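Local coordinates for putative periplasmic protein (PDB 3KN3), which is not firmly characterised but probably acts as a periplasmic solute-binding protein, possibly in tungstate uptake, and can bind glutathione, at residues K95-G100 against E111-K116; E105-I110 against R131-E136; K140-E143 against W147-E150. One frame throughout, in Å; residues are numbered along the deposited sequence.

Interaction 1: residues K95-G100 against E111-K116; sequences KQKFTG and EKEQVK
K97 and E113 approach from opposite directions, NZ of the lysine reaching OE1 of the carboxylate, and form a salt bridge between the loosely bonded helix around 95-98 and the last turn of helix 103-113. The ammonium NZ of K97 lies 2.7 Å from OE1 of E113, but as a hydrogen bond the pairing is weak, and the modelled position of OE1 is doubtful because it crowds the lysine chain. With CG anti to the backbone N (chi1 -164°), K97 runs out from its helix, passes CG over one face of the F98 ring and bends only at its last torsion to present NZ. Its CE also comes to 4.4 Å from CG1 of V115, a loose apolar touch beside the ion pair. With an alanine here the ammonium and its methylene chain are gone, and the E113 carboxylate would probably lose its mate and V115 CG1 a neighbour.

Several backbone groups are bonded within their own segments. The carbonyl O of Q96 takes two donors from the same face of its plane, T99 N at 3.3 Å and T99 OG1 at 3.2 Å. At the far side a Schellman motif ends helix 103-113: Q114 has positive phi, Q114 N bonds to E111 O at 3.0 Å, and V115 N probably bonds to I110 O at the same length. The carboxylate of E111 is engaged by K140, and the K116 backbone pairs with L168 of strand 168-172. F98, by contrast, turns its ring inward onto A106, L109 and I110. As E113 is exposed and K97 partly so, water probably competes for these charges, which implies a surface ion pair, probably of modest strength, beside the buried packing of F98 on helix 103-113.

Interaction 2: residues E105-I110 against R131-E136; sequences EAFKLI and REVWKE
F107 and W134 mark the closest backbone approach, 7.3 Å between their CA atoms, where segments 105-110 and 131-136 cross almost perpendicularly: the signed angle is -87° and the axes pass 10.2 Å apart. At this spacing bulky side chains fill the interface. The F107 ring lies over one face of the W134 indole, its CD2 above the centre of that ring and 3.3 Å from W134 CE3. The planes are inclined by 33°, neither parallel-stacked nor edge-to-face. W134 has CG anti to its carbonyl carbon (chi1 -77°), which swings the indole across to meet F107.

Both helices belong to one alpha/beta lobe of the periplasmic binding protein fold, where W134 also makes edge-to-face contacts with F117 and Y148 on neighbouring strands of the five-stranded sheet. I110 approaches the indole in its plane, CG2 reaching the rim 3.9 Å from W134 CH2. Beside the aromatic pair, CG1 of V133 packs 3.5 Å from CE2 of F107. The V133 side chain is about 9 Å from that of T126, which binds glutathione in a structure of this protein, although none is bound to this chain here. At the margin, K108 NZ donates to A137 O, just beyond segment 131-136.

Interaction 3: residues K140-E143 against W147-E150; sequences KIPE and WYIE
The Y148 ring carries P142 on one face: CG of the proline sits 4.1 Å from the Y148 ring centroid and 25° off its normal, a CH-pi contact. The same CG lies 3.7 Å from CH2 of W147, reaching that indole obliquely, while CB of Y148 rests over one face of it. P142 CG thus touches both aromatic side chains.

Y148 holds CG anti to the backbone N (chi1 -176°), which lays its ring along the 140-143 loop. CB of Y148 is 3.4 Å from P142 O, and CD1 of Y148 packs against CA of E143. At the far end of the ring, CG2 of I141 lies 4.0 Å from Y148 OH, which is hydrogen-bonded to E130. E143 comes with its CG 3.8 Å from OE1 of E150. These carboxylates remain apart, E143 OE2 and E150 OE1 at 5.2 Å, and the salt bridge from R131 to E143 probably eases their repulsion.

Backbone hydrogen bonds between F117 and both W147 and I149 set strand 148-150 parallel to strand 117-119. With helix 125-138 between them in the chain, this makes a beta-alpha-beta crossover, and the loop seated here is its return into the edge strand of the sheet, as expected in an alpha/beta lobe of a periplasmic binding protein.

Overall arrangement
The three interactions lie in one lobe and differ chiefly in depth. Interaction 2 is the core contact, wholly apolar and aromatic; interaction 1 is at the surface and depends on charge; interaction 3 is partly buried and mixes proline-aromatic packing with a polar fringe. Helix 103-113 serves both 1 and 2, giving its C-terminal E113 to the former and F107 and I110 to the latter. Interactions 2 and 3 are continuous: W134 packs on P142, I110 on W147, and R131 holds E143 by a salt bridge. Interactions 1 and 3 join through the E111-K140 salt bridge and through Q114 against W147, so helix end, loop and edge strand are joined beside the aromatic core.

Interaction 1: residues K95-G100 against E111-K116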
ATOM      1  N   LYS A  95      20.317  12.566   2.441  1.00 46.78           N
ATOM      2  CA  LYS A  95      19.854  12.640   1.050  1.00 55.72           C
ATOM      3  C   LYS A  95      20.989  12.541   0.036  1.00 54.08           C
ATOM      4  O   LYS A  95      20.943  11.695  -0.865  1.00 60.11           O
ATOM      5  CB  LYS A  95      18.966  13.856   0.784  1.00 63.40           C
ATOM      6  CG  LYS A  95      19.517  15.166   1.270  1.00 73.26           C
ATOM      7  CD  LYS A  95      18.595  16.301   0.840  1.00 83.42           C
ATOM      8  CE  LYS A  95      17.423  16.492   1.792  1.00 89.87           C
ATOM      9  NZ  LYS A  95      16.469  17.528   1.287  1.00 90.89           N
ATOM     10  N   GLN A  96      22.006  13.385   0.193  1.00 43.12           N
ATOM     11  CA  GLN A  96      23.212  13.293  -0.628  1.00 42.21           C
ATOM     12  C   GLN A  96      23.781  11.881  -0.672  1.00 39.10           C
ATOM     13  O   GLN A  96      24.201  11.407  -1.720  1.00 47.91           O
ATOM     14  CB  GLN A  96      24.284  14.266  -0.132  1.00 44.75           C
ATOM     15  CG  GLN A  96      24.013  15.687  -0.526  1.00 49.15           C
ATOM     16  CD  GLN A  96      23.538  15.781  -1.959  1.00 57.97           C
ATOM     17  OE1 GLN A  96      22.395  16.154  -2.219  1.00 60.61           O
ATOM     18  NE2 GLN A  96      24.404  15.410  -2.898  1.00 60.38           N
ATOM     19  N   LYS A  97      23.764  11.209   0.471  1.00 34.26           N
ATOM     20  CA  LYS A  97      24.341   9.873   0.613  1.00 35.66           C
ATOM     21  C   LYS A  97      23.912   8.838  -0.441  1.00 36.69           C
ATOM     22  O   LYS A  97      24.725   8.011  -0.866  1.00 33.49           O
ATOM     23  CB  LYS A  97      24.033   9.330   2.011  1.00 33.63           C
ATOM     24  CG  LYS A  97      24.886   8.145   2.408  1.00 37.01           C
ATOM     25  CD  LYS A  97      24.524   7.692   3.809  1.00 41.73           C
ATOM     26  CE  LYS A  97      25.621   6.839   4.419  1.00 42.51           C
ATOM     27  NZ  LYS A  97      26.868   7.613   4.653  1.00 44.63           N
ATOM     28  N   PHE A  98      22.639   8.885  -0.841  1.00 35.42           N
ATOM     29  CA  PHE A  98      22.050   7.874  -1.716  1.00 31.28           C
ATOM     30  C   PHE A  98      21.718   8.379  -3.116  1.00 34.07           C
ATOM     31  O   PHE A  98      21.167   7.635  -3.928  1.00 35.51           O
ATOM     32  CB  PHE A  98      20.783   7.297  -1.086  1.00 29.59           C
ATOM     33  CG  PHE A  98      21.016   6.627   0.240  1.00 38.00           C
ATOM     34  CD1 PHE A  98      20.276   6.994   1.363  1.00 39.22           C
ATOM     35  CD2 PHE A  98      21.980   5.637   0.375  1.00 33.44           C
ATOM     36  CE1 PHE A  98      20.491   6.375   2.594  1.00 38.51           C
ATOM     37  CE2 PHE A  98      22.200   5.018   1.606  1.00 35.03           C
ATOM     38  CZ  PHE A  98      21.452   5.385   2.713  1.00 34.77           C
ATOM     39  N   THR A  99      22.052   9.629  -3.418  1.00 34.01           N
ATOM     40  CA  THR A  99      21.654  10.187  -4.709  1.00 35.83           C
ATOM     41  C   THR A  99      22.091   9.293  -5.887  1.00 35.31           C
ATOM     42  O   THR A  99      23.231   8.818  -5.947  1.00 28.06           O
ATOM     43  CB  THR A  99      22.158  11.627  -4.905  1.00 36.78           C
ATOM     44  OG1 THR A  99      23.581  11.640  -4.819  1.00 39.90           O
ATOM     45  CG2 THR A  99      21.590  12.542  -3.831  1.00 36.39           C
ATOM     46  N   GLY A 100      21.161   9.046  -6.806  1.00 29.80           N
ATOM     47  CA  GLY A 100      21.444   8.211  -7.955  1.00 29.36           C
ATOM     48  C   GLY A 100      21.310   6.723  -7.687  1.00 30.75           C
ATOM     49  O   GLY A 100      21.352   5.929  -8.612  1.00 34.49           O
ATOM     50  N   GLU A 111      23.792  -1.484   5.222  1.00 31.91           N
ATOM     51  CA  GLU A 111      24.411  -2.607   5.899  1.00 36.85           C
ATOM     52  C   GLU A 111      25.914  -2.406   6.077  1.00 38.42           C
ATOM     53  O   GLU A 111      26.441  -2.514   7.187  1.00 35.85           O
ATOM     54  CB  GLU A 111      24.147  -3.897   5.140  1.00 38.20           C
ATOM     55  CG  GLU A 111      24.579  -5.114   5.906  1.00 41.17           C
ATOM     56  CD  GLU A 111      24.339  -6.380   5.139  1.00 48.48           C
ATOM     57  OE1 GLU A 111      24.582  -6.368   3.911  1.00 54.52           O
ATOM     58  OE2 GLU A 111      23.913  -7.383   5.758  1.00 49.69           O
ATOM     59  N   LYS A 112      26.595  -2.118   4.974  1.00 36.08           N
ATOM     60  CA  LYS A 112      28.037  -1.888   4.986  1.00 38.46           C
ATOM     61  C   LYS A 112      28.446  -0.858   6.044  1.00 37.53           C
ATOM     62  O   LYS A 112      29.294  -1.127   6.893  1.00 35.92           O
ATOM     63  CB  LYS A 112      28.532  -1.480   3.586  1.00 43.89           C
ATOM     64  CG  LYS A 112      30.025  -1.149   3.492  1.00 53.16           C
ATOM     65  CD  LYS A 112      30.565  -1.362   2.069  1.00 61.98           C
ATOM     66  CE  LYS A 112      30.991  -0.058   1.390  1.00 66.34           C
ATOM     67  NZ  LYS A 112      32.357   0.394   1.781  1.00 64.53           N
ATOM     68  N   GLU A 113      27.832   0.317   6.004  1.00 35.38           N
ATOM     69  CA  GLU A 113      28.183   1.362   6.958  1.00 35.28           C
ATOM     70  C   GLU A 113      27.479   1.184   8.298  1.00 31.39           C
ATOM     71  O   GLU A 113      27.740   1.922   9.244  1.00 33.89           O
ATOM     72  CB  GLU A 113      27.897   2.742   6.365  1.00 37.71           C
ATOM     73  CG  GLU A 113      28.703   3.022   5.110  1.00 39.42           C
ATOM     74  CD  GLU A 113      28.554   4.443   4.638  1.00 51.22           C
ATOM     75  OE1 GLU A 113      27.766   5.183   5.256  1.00 60.89           O
ATOM     76  OE2 GLU A 113      29.220   4.824   3.654  1.00 52.74           O
ATOM     77  N   GLN A 114      26.599   0.190   8.373  1.00 38.59           N
ATOM     78  CA  GLN A 114      25.796  -0.072   9.577  1.00 37.28           C
ATOM     79  C   GLN A 114      25.043   1.161  10.066  1.00 29.67           C
ATOM     80  O   GLN A 114      25.196   1.554  11.214  1.00 29.81           O
ATOM     81  CB  GLN A 114      26.679  -0.612  10.712  1.00 42.03           C
ATOM     82  CG  GLN A 114      27.302  -1.973  10.438  1.00 45.76           C
ATOM     83  CD  GLN A 114      27.968  -2.572  11.667  1.00 55.92           C
ATOM     84  OE1 GLN A 114      27.448  -3.516  12.274  1.00 61.24           O
ATOM     85  NE2 GLN A 114      29.121  -2.024  12.043  1.00 57.33           N
ATOM     86  N   VAL A 115      24.256   1.794   9.202  1.00 29.49           N
ATOM     87  CA  VAL A 115      23.441   2.921   9.644  1.00 31.74           C
ATOM     88  C   VAL A 115      22.150   2.420  10.303  1.00 29.59           C
ATOM     89  O   VAL A 115      21.621   1.358   9.966  1.00 31.86           O
ATOM     90  CB  VAL A 115      23.100   3.905   8.505  1.00 31.07           C
ATOM     91  CG1 VAL A 115      24.335   4.185   7.665  1.00 29.57           C
ATOM     92  CG2 VAL A 115      22.019   3.339   7.654  1.00 33.31           C
ATOM     93  N   LYS A 116      21.655   3.183  11.257  1.00 25.56           N
ATOM     94  CA  LYS A 116      20.495   2.757  12.008  1.00 31.12           C
ATOM     95  C   LYS A 116      19.282   2.679  11.092  1.00 30.22           C
ATOM     96  O   LYS A 116      18.962   3.622  10.379  1.00 27.19           O
ATOM     97  CB  LYS A 116      20.236   3.699  13.193  1.00 24.02           C
ATOM     98  CG  LYS A 116      19.015   3.355  14.011  1.00 25.09           C
ATOM     99  CD  LYS A 116      19.242   2.151  14.934  1.00 37.16           C
ATOM    100  CE  LYS A 116      20.436   2.314  15.883  1.00 38.10           C
ATOM    101  NZ  LYS A 116      20.392   3.517  16.772  1.00 48.64           N
TER

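Interaction 2: residues E105-I110 against R131-E136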
ATOM      1  N   GLU A 105      20.995  -0.786  -3.830  1.00 30.69           N
ATOM      2  CA  GLU A 105      22.326  -0.217  -3.597  1.00 28.70           C
ATOM      3  C   GLU A 105      22.392   0.522  -2.270  1.00 32.28           C
ATOM      4  O   GLU A 105      23.384   0.421  -1.550  1.00 29.93           O
ATOM      5  CB  GLU A 105      22.756   0.728  -4.734  1.00 25.73           C
ATOM      6  CG  GLU A 105      23.080   0.012  -6.051  1.00 24.36           C
ATOM      7  CD  GLU A 105      23.271   0.965  -7.238  1.00 27.39           C
ATOM      8  OE1 GLU A 105      22.582   2.004  -7.328  1.00 27.76           O
ATOM      9  OE2 GLU A 105      24.122   0.667  -8.088  1.00 29.27           O
ATOM     10  N   ALA A 106      21.332   1.268  -1.962  1.00 29.07           N
ATOM     11  CA  ALA A 106      21.247   1.994  -0.707  1.00 24.70           C
ATOM     12  C   ALA A 106      21.208   1.044   0.497  1.00 24.28           C
ATOM     13  O   ALA A 106      21.928   1.249   1.463  1.00 24.90           O
ATOM     14  CB  ALA A 106      20.046   2.893  -0.706  1.00 27.50           C
ATOM     15  N   PHE A 107      20.372   0.013   0.436  1.00 20.42           N
ATOM     16  CA  PHE A 107      20.305  -0.946   1.528  1.00 28.74           C
ATOM     17  C   PHE A 107      21.641  -1.657   1.774  1.00 36.79           C
ATOM     18  O   PHE A 107      22.055  -1.811   2.923  1.00 35.12           O
ATOM     19  CB  PHE A 107      19.169  -1.950   1.339  1.00 20.20           C
ATOM     20  CG  PHE A 107      17.826  -1.424   1.748  1.00 26.12           C
ATOM     21  CD1 PHE A 107      17.565  -0.058   1.716  1.00 26.93           C
ATOM     22  CD2 PHE A 107      16.812  -2.290   2.132  1.00 23.77           C
ATOM     23  CE1 PHE A 107      16.336   0.429   2.071  1.00 27.08           C
ATOM     24  CE2 PHE A 107      15.560  -1.812   2.474  1.00 20.84           C
ATOM     25  CZ  PHE A 107      15.323  -0.449   2.465  1.00 28.38           C
ATOM     26  N   LYS A 108      22.313  -2.073   0.702  1.00 36.55           N
ATOM     27  CA  LYS A 108      23.669  -2.618   0.812  1.00 33.48           C
ATOM     28  C   LYS A 108      24.587  -1.643   1.534  1.00 30.56           C
ATOM     29  O   LYS A 108      25.398  -2.045   2.364  1.00 34.83           O
ATOM     30  CB  LYS A 108      24.244  -2.930  -0.572  1.00 38.55           C
ATOM     31  CG  LYS A 108      24.125  -4.392  -0.972  1.00 47.58           C
ATOM     32  CD  LYS A 108      23.736  -4.571  -2.441  1.00 53.96           C
ATOM     33  CE  LYS A 108      23.430  -6.040  -2.760  1.00 59.68           C
ATOM     34  NZ  LYS A 108      22.521  -6.205  -3.942  1.00 64.12           N
ATOM     35  N   LEU A 109      24.454  -0.361   1.204  1.00 25.58           N
ATOM     36  CA  LEU A 109      25.277   0.669   1.804  1.00 32.40           C
ATOM     37  C   LEU A 109      24.957   0.811   3.286  1.00 33.20           C
ATOM     38  O   LEU A 109      25.844   0.956   4.115  1.00 34.53           O
ATOM     39  CB  LEU A 109      25.052   2.010   1.100  1.00 32.16           C
ATOM     40  CG  LEU A 109      26.013   3.120   1.548  1.00 34.18           C
ATOM     41  CD1 LEU A 109      27.457   2.637   1.426  1.00 30.55           C
ATOM     42  CD2 LEU A 109      25.791   4.408   0.746  1.00 27.58           C
ATOM     43  N   ILE A 110      23.670   0.790   3.595  1.00 33.10           N
ATOM     44  CA  ILE A 110      23.182   0.845   4.956  1.00 32.20           C
ATOM     45  C   ILE A 110      23.798  -0.281   5.777  1.00 32.09           C
ATOM     46  O   ILE A 110      24.292  -0.061   6.880  1.00 22.82           O
ATOM     47  CB  ILE A 110      21.641   0.755   4.987  1.00 27.80           C
ATOM     48  CG1 ILE A 110      21.032   2.091   4.569  1.00 24.77           C
ATOM     49  CG2 ILE A 110      21.144   0.379   6.354  1.00 14.61           C
ATOM     50  CD1 ILE A 110      19.557   2.016   4.216  1.00 23.69           C
ATOM     51  N   ARG A 131      10.066  -5.897   4.870  1.00 31.45           N
ATOM     52  CA  ARG A 131      10.759  -7.180   4.876  1.00 30.34           C
ATOM     53  C   ARG A 131      11.000  -7.667   3.455  1.00 31.38           C
ATOM     54  O   ARG A 131      12.078  -8.153   3.136  1.00 31.33           O
ATOM     55  CB  ARG A 131       9.978  -8.217   5.690  1.00 34.84           C
ATOM     56  CG  ARG A 131      10.035  -7.947   7.189  1.00 42.44           C
ATOM     57  CD  ARG A 131       9.060  -8.799   7.991  1.00 45.02           C
ATOM     58  NE  ARG A 131       9.388 -10.219   7.947  1.00 45.69           N
ATOM     59  CZ  ARG A 131      10.411 -10.767   8.597  1.00 47.85           C
ATOM     60  NH1 ARG A 131      10.637 -12.073   8.498  1.00 47.55           N
ATOM     61  NH2 ARG A 131      11.211 -10.009   9.336  1.00 45.78           N
ATOM     62  N   GLU A 132       9.996  -7.527   2.594  1.00 38.04           N
ATOM     63  CA  GLU A 132      10.152  -7.906   1.197  1.00 35.28           C
ATOM     64  C   GLU A 132      11.282  -7.118   0.533  1.00 35.40           C
ATOM     65  O   GLU A 132      12.079  -7.669  -0.226  1.00 35.60           O
ATOM     66  CB  GLU A 132       8.845  -7.707   0.434  1.00 47.48           C
ATOM     67  CG  GLU A 132       8.289  -8.979  -0.200  1.00 68.40           C
ATOM     68  CD  GLU A 132       9.102  -9.477  -1.404  1.00 84.51           C
ATOM     69  OE1 GLU A 132       8.475  -9.877  -2.411  1.00 91.68           O
ATOM     70  OE2 GLU A 132      10.355  -9.476  -1.350  1.00 84.02           O
ATOM     71  N   VAL A 133      11.359  -5.826   0.823  1.00 28.48           N
ATOM     72  CA  VAL A 133      12.402  -5.006   0.222  1.00 26.25           C
ATOM     73  C   VAL A 133      13.833  -5.451   0.599  1.00 34.59           C
ATOM     74  O   VAL A 133      14.711  -5.475  -0.277  1.00 32.38           O
ATOM     75  CB  VAL A 133      12.182  -3.519   0.531  1.00 30.52           C
ATOM     76  CG1 VAL A 133      13.297  -2.674  -0.075  1.00 33.36           C
ATOM     77  CG2 VAL A 133      10.802  -3.072   0.018  1.00 25.75           C
ATOM     78  N   TRP A 134      14.062  -5.790   1.880  1.00 33.30           N
ATOM     79  CA  TRP A 134      15.374  -6.279   2.345  1.00 29.34           C
ATOM     80  C   TRP A 134      15.723  -7.602   1.683  1.00 26.22           C
ATOM     81  O   TRP A 134      16.858  -7.842   1.307  1.00 29.05           O
ATOM     82  CB  TRP A 134      15.427  -6.457   3.884  1.00 24.07           C
ATOM     83  CG  TRP A 134      15.584  -5.173   4.614  1.00 28.02           C
ATOM     84  CD1 TRP A 134      14.622  -4.502   5.310  1.00 28.60           C
ATOM     85  CD2 TRP A 134      16.769  -4.372   4.696  1.00 29.64           C
ATOM     86  NE1 TRP A 134      15.132  -3.333   5.816  1.00 27.70           N
ATOM     87  CE2 TRP A 134      16.449  -3.231   5.457  1.00 26.89           C
ATOM     88  CE3 TRP A 134      18.068  -4.512   4.207  1.00 25.39           C
ATOM     89  CZ2 TRP A 134      17.379  -2.240   5.735  1.00 23.95           C
ATOM     90  CZ3 TRP A 134      18.986  -3.532   4.482  1.00 29.17           C
ATOM     91  CH2 TRP A 134      18.642  -2.408   5.237  1.00 27.69           C
ATOM     92  N   LYS A 135      14.728  -8.465   1.573  1.00 27.84           N
ATOM     93  CA  LYS A 135      14.884  -9.751   0.917  1.00 38.21           C
ATOM     94  C   LYS A 135      15.349  -9.575  -0.532  1.00 38.49           C
ATOM     95  O   LYS A 135      16.306 -10.215  -0.960  1.00 34.24           O
ATOM     96  CB  LYS A 135      13.552 -10.496   0.965  1.00 44.99           C
ATOM     97  CG  LYS A 135      13.649 -11.991   0.880  1.00 51.86           C
ATOM     98  CD  LYS A 135      12.580 -12.604   1.768  1.00 65.09           C
ATOM     99  CE  LYS A 135      11.231 -11.897   1.596  1.00 71.16           C
ATOM    100  NZ  LYS A 135      10.204 -12.398   2.567  1.00 74.47           N
ATOM    101  N   GLU A 136      14.677  -8.689  -1.271  1.00 39.80           N
ATOM    102  CA  GLU A 136      15.060  -8.385  -2.649  1.00 44.10           C
ATOM    103  C   GLU A 136      16.451  -7.764  -2.720  1.00 46.20           C
ATOM    104  O   GLU A 136      17.206  -8.015  -3.655  1.00 49.03           O
ATOM    105  CB  GLU A 136      14.051  -7.443  -3.314  1.00 49.30           C
ATOM    106  CG  GLU A 136      12.662  -8.030  -3.555  1.00 64.47           C
ATOM    107  CD  GLU A 136      11.754  -7.097  -4.371  1.00 76.67           C
ATOM    108  OE1 GLU A 136      12.258  -6.437  -5.312  1.00 78.91           O
ATOM    109  OE2 GLU A 136      10.534  -7.029  -4.076  1.00 78.08           O
TER

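Interaction 3: residues K140-E143 against W147-E150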
ATOM      1  N   LYS A 140      18.257 -11.451   2.250  1.00 42.43           N
ATOM      2  CA  LYS A 140      17.943 -11.810   3.633  1.00 36.44           C
ATOM      3  C   LYS A 140      17.444 -10.599   4.418  1.00 36.90           C
ATOM      4  O   LYS A 140      17.776  -9.455   4.103  1.00 37.51           O
ATOM      5  CB  LYS A 140      19.164 -12.388   4.333  1.00 33.57           C
ATOM      6  CG  LYS A 140      20.304 -11.403   4.434  1.00 43.93           C
ATOM      7  CD  LYS A 140      21.278 -11.803   5.513  1.00 60.47           C
ATOM      8  CE  LYS A 140      22.374 -10.757   5.680  1.00 71.86           C
ATOM      9  NZ  LYS A 140      21.817  -9.415   6.013  1.00 76.93           N
ATOM     10  N   ILE A 141      16.638 -10.852   5.441  1.00 36.24           N
ATOM     11  CA  ILE A 141      16.247  -9.790   6.351  1.00 36.98           C
ATOM     12  C   ILE A 141      17.289  -9.701   7.442  1.00 36.31           C
ATOM     13  O   ILE A 141      17.552 -10.679   8.123  1.00 43.04           O
ATOM     14  CB  ILE A 141      14.916 -10.085   6.988  1.00 40.94           C
ATOM     15  CG1 ILE A 141      14.012 -10.796   5.980  1.00 39.07           C
ATOM     16  CG2 ILE A 141      14.315  -8.804   7.550  1.00 44.49           C
ATOM     17  CD1 ILE A 141      12.899  -9.954   5.453  1.00 45.07           C
ATOM     18  N   PRO A 142      17.904  -8.529   7.602  1.00 35.55           N
ATOM     19  CA  PRO A 142      19.000  -8.373   8.570  1.00 35.86           C
ATOM     20  C   PRO A 142      18.501  -8.355  10.029  1.00 39.42           C
ATOM     21  O   PRO A 142      18.995  -7.587  10.852  1.00 42.81           O
ATOM     22  CB  PRO A 142      19.608  -7.024   8.188  1.00 36.39           C
ATOM     23  CG  PRO A 142      18.455  -6.251   7.589  1.00 36.31           C
ATOM     24  CD  PRO A 142      17.559  -7.269   6.921  1.00 32.21           C
ATOM     25  N   GLU A 143      17.535  -9.215  10.327  1.00 37.62           N
ATOM     26  CA  GLU A 143      16.926  -9.336  11.652  1.00 42.39           C
ATOM     27  C   GLU A 143      17.853  -9.321  12.862  1.00 42.35           C
ATOM     28  O   GLU A 143      17.415  -8.983  13.952  1.00 42.89           O
ATOM     29  CB  GLU A 143      16.088 -10.611  11.722  1.00 45.07           C
ATOM     30  CG  GLU A 143      14.603 -10.371  11.582  1.00 57.18           C
ATOM     31  CD  GLU A 143      13.836 -11.636  11.238  1.00 62.53           C
ATOM     32  OE1 GLU A 143      14.155 -12.703  11.800  1.00 67.96           O
ATOM     33  OE2 GLU A 143      12.912 -11.563  10.403  1.00 59.06           O
ATOM     34  N   TRP A 147      22.476  -2.802  13.961  1.00 31.07           N
ATOM     35  CA  TRP A 147      21.903  -1.541  13.454  1.00 35.10           C
ATOM     36  C   TRP A 147      20.427  -1.646  13.035  1.00 35.64           C
ATOM     37  O   TRP A 147      19.776  -0.641  12.763  1.00 30.95           O
ATOM     38  CB  TRP A 147      22.740  -1.015  12.275  1.00 27.92           C
ATOM     39  CG  TRP A 147      22.998  -2.082  11.270  1.00 29.50           C
ATOM     40  CD1 TRP A 147      24.045  -2.944  11.250  1.00 30.51           C
ATOM     41  CD2 TRP A 147      22.159  -2.443  10.164  1.00 31.75           C
ATOM     42  NE1 TRP A 147      23.926  -3.808  10.198  1.00 32.83           N
ATOM     43  CE2 TRP A 147      22.775  -3.517   9.510  1.00 29.00           C
ATOM     44  CE3 TRP A 147      20.956  -1.946   9.656  1.00 33.66           C
ATOM     45  CZ2 TRP A 147      22.232  -4.109   8.379  1.00 24.98           C
ATOM     46  CZ3 TRP A 147      20.417  -2.537   8.532  1.00 31.23           C
ATOM     47  CH2 TRP A 147      21.053  -3.606   7.908  1.00 28.17           C
ATOM     48  N   TYR A 148      19.914  -2.869  12.988  1.00 35.53           N
ATOM     49  CA  TYR A 148      18.544  -3.121  12.558  1.00 28.97           C
ATOM     50  C   TYR A 148      17.608  -3.277  13.767  1.00 31.03           C
ATOM     51  O   TYR A 148      17.586  -4.307  14.426  1.00 35.66           O
ATOM     52  CB  TYR A 148      18.507  -4.357  11.642  1.00 23.58           C
ATOM     53  CG  TYR A 148      17.152  -4.657  11.058  1.00 25.90           C
ATOM     54  CD1 TYR A 148      16.333  -5.648  11.599  1.00 25.59           C
ATOM     55  CD2 TYR A 148      16.689  -3.954   9.962  1.00 25.69           C
ATOM     56  CE1 TYR A 148      15.075  -5.915  11.055  1.00 28.10           C
ATOM     57  CE2 TYR A 148      15.456  -4.211   9.415  1.00 28.94           C
ATOM     58  CZ  TYR A 148      14.645  -5.186   9.954  1.00 31.14           C
ATOM     59  OH  TYR A 148      13.412  -5.410   9.370  1.00 26.14           O
ATOM     60  N   ILE A 149      16.839  -2.234  14.044  1.00 31.87           N
ATOM     61  CA  ILE A 149      15.973  -2.169  15.209  1.00 27.88           C
ATOM     62  C   ILE A 149      14.486  -2.384  14.830  1.00 35.54           C
ATOM     63  O   ILE A 149      13.984  -1.793  13.869  1.00 35.74           O
ATOM     64  CB  ILE A 149      16.180  -0.827  15.975  1.00 36.55           C
ATOM     65  CG1 ILE A 149      17.404  -0.918  16.882  1.00 47.85           C
ATOM     66  CG2 ILE A 149      14.977  -0.479  16.859  1.00 26.59           C
ATOM     67  CD1 ILE A 149      18.698  -1.142  16.143  1.00 54.55           C
ATOM     68  N   GLU A 150      13.806  -3.247  15.585  1.00 39.92           N
ATOM     69  CA  GLU A 150      12.367  -3.475  15.440  1.00 43.57           C
ATOM     70  C   GLU A 150      11.609  -2.758  16.562  1.00 40.47           C
ATOM     71  O   GLU A 150      11.713  -3.124  17.727  1.00 46.14           O
ATOM     72  CB  GLU A 150      12.056  -4.975  15.448  1.00 45.82           C
ATOM     73  CG  GLU A 150      13.216  -5.846  14.952  1.00 56.19           C
ATOM     74  CD  GLU A 150      12.762  -7.069  14.164  1.00 63.40           C
ATOM     75  OE1 GLU A 150      13.348  -8.158  14.354  1.00 66.52           O
ATOM     76  OE2 GLU A 150      11.820  -6.941  13.354  1.00 64.68           O
TER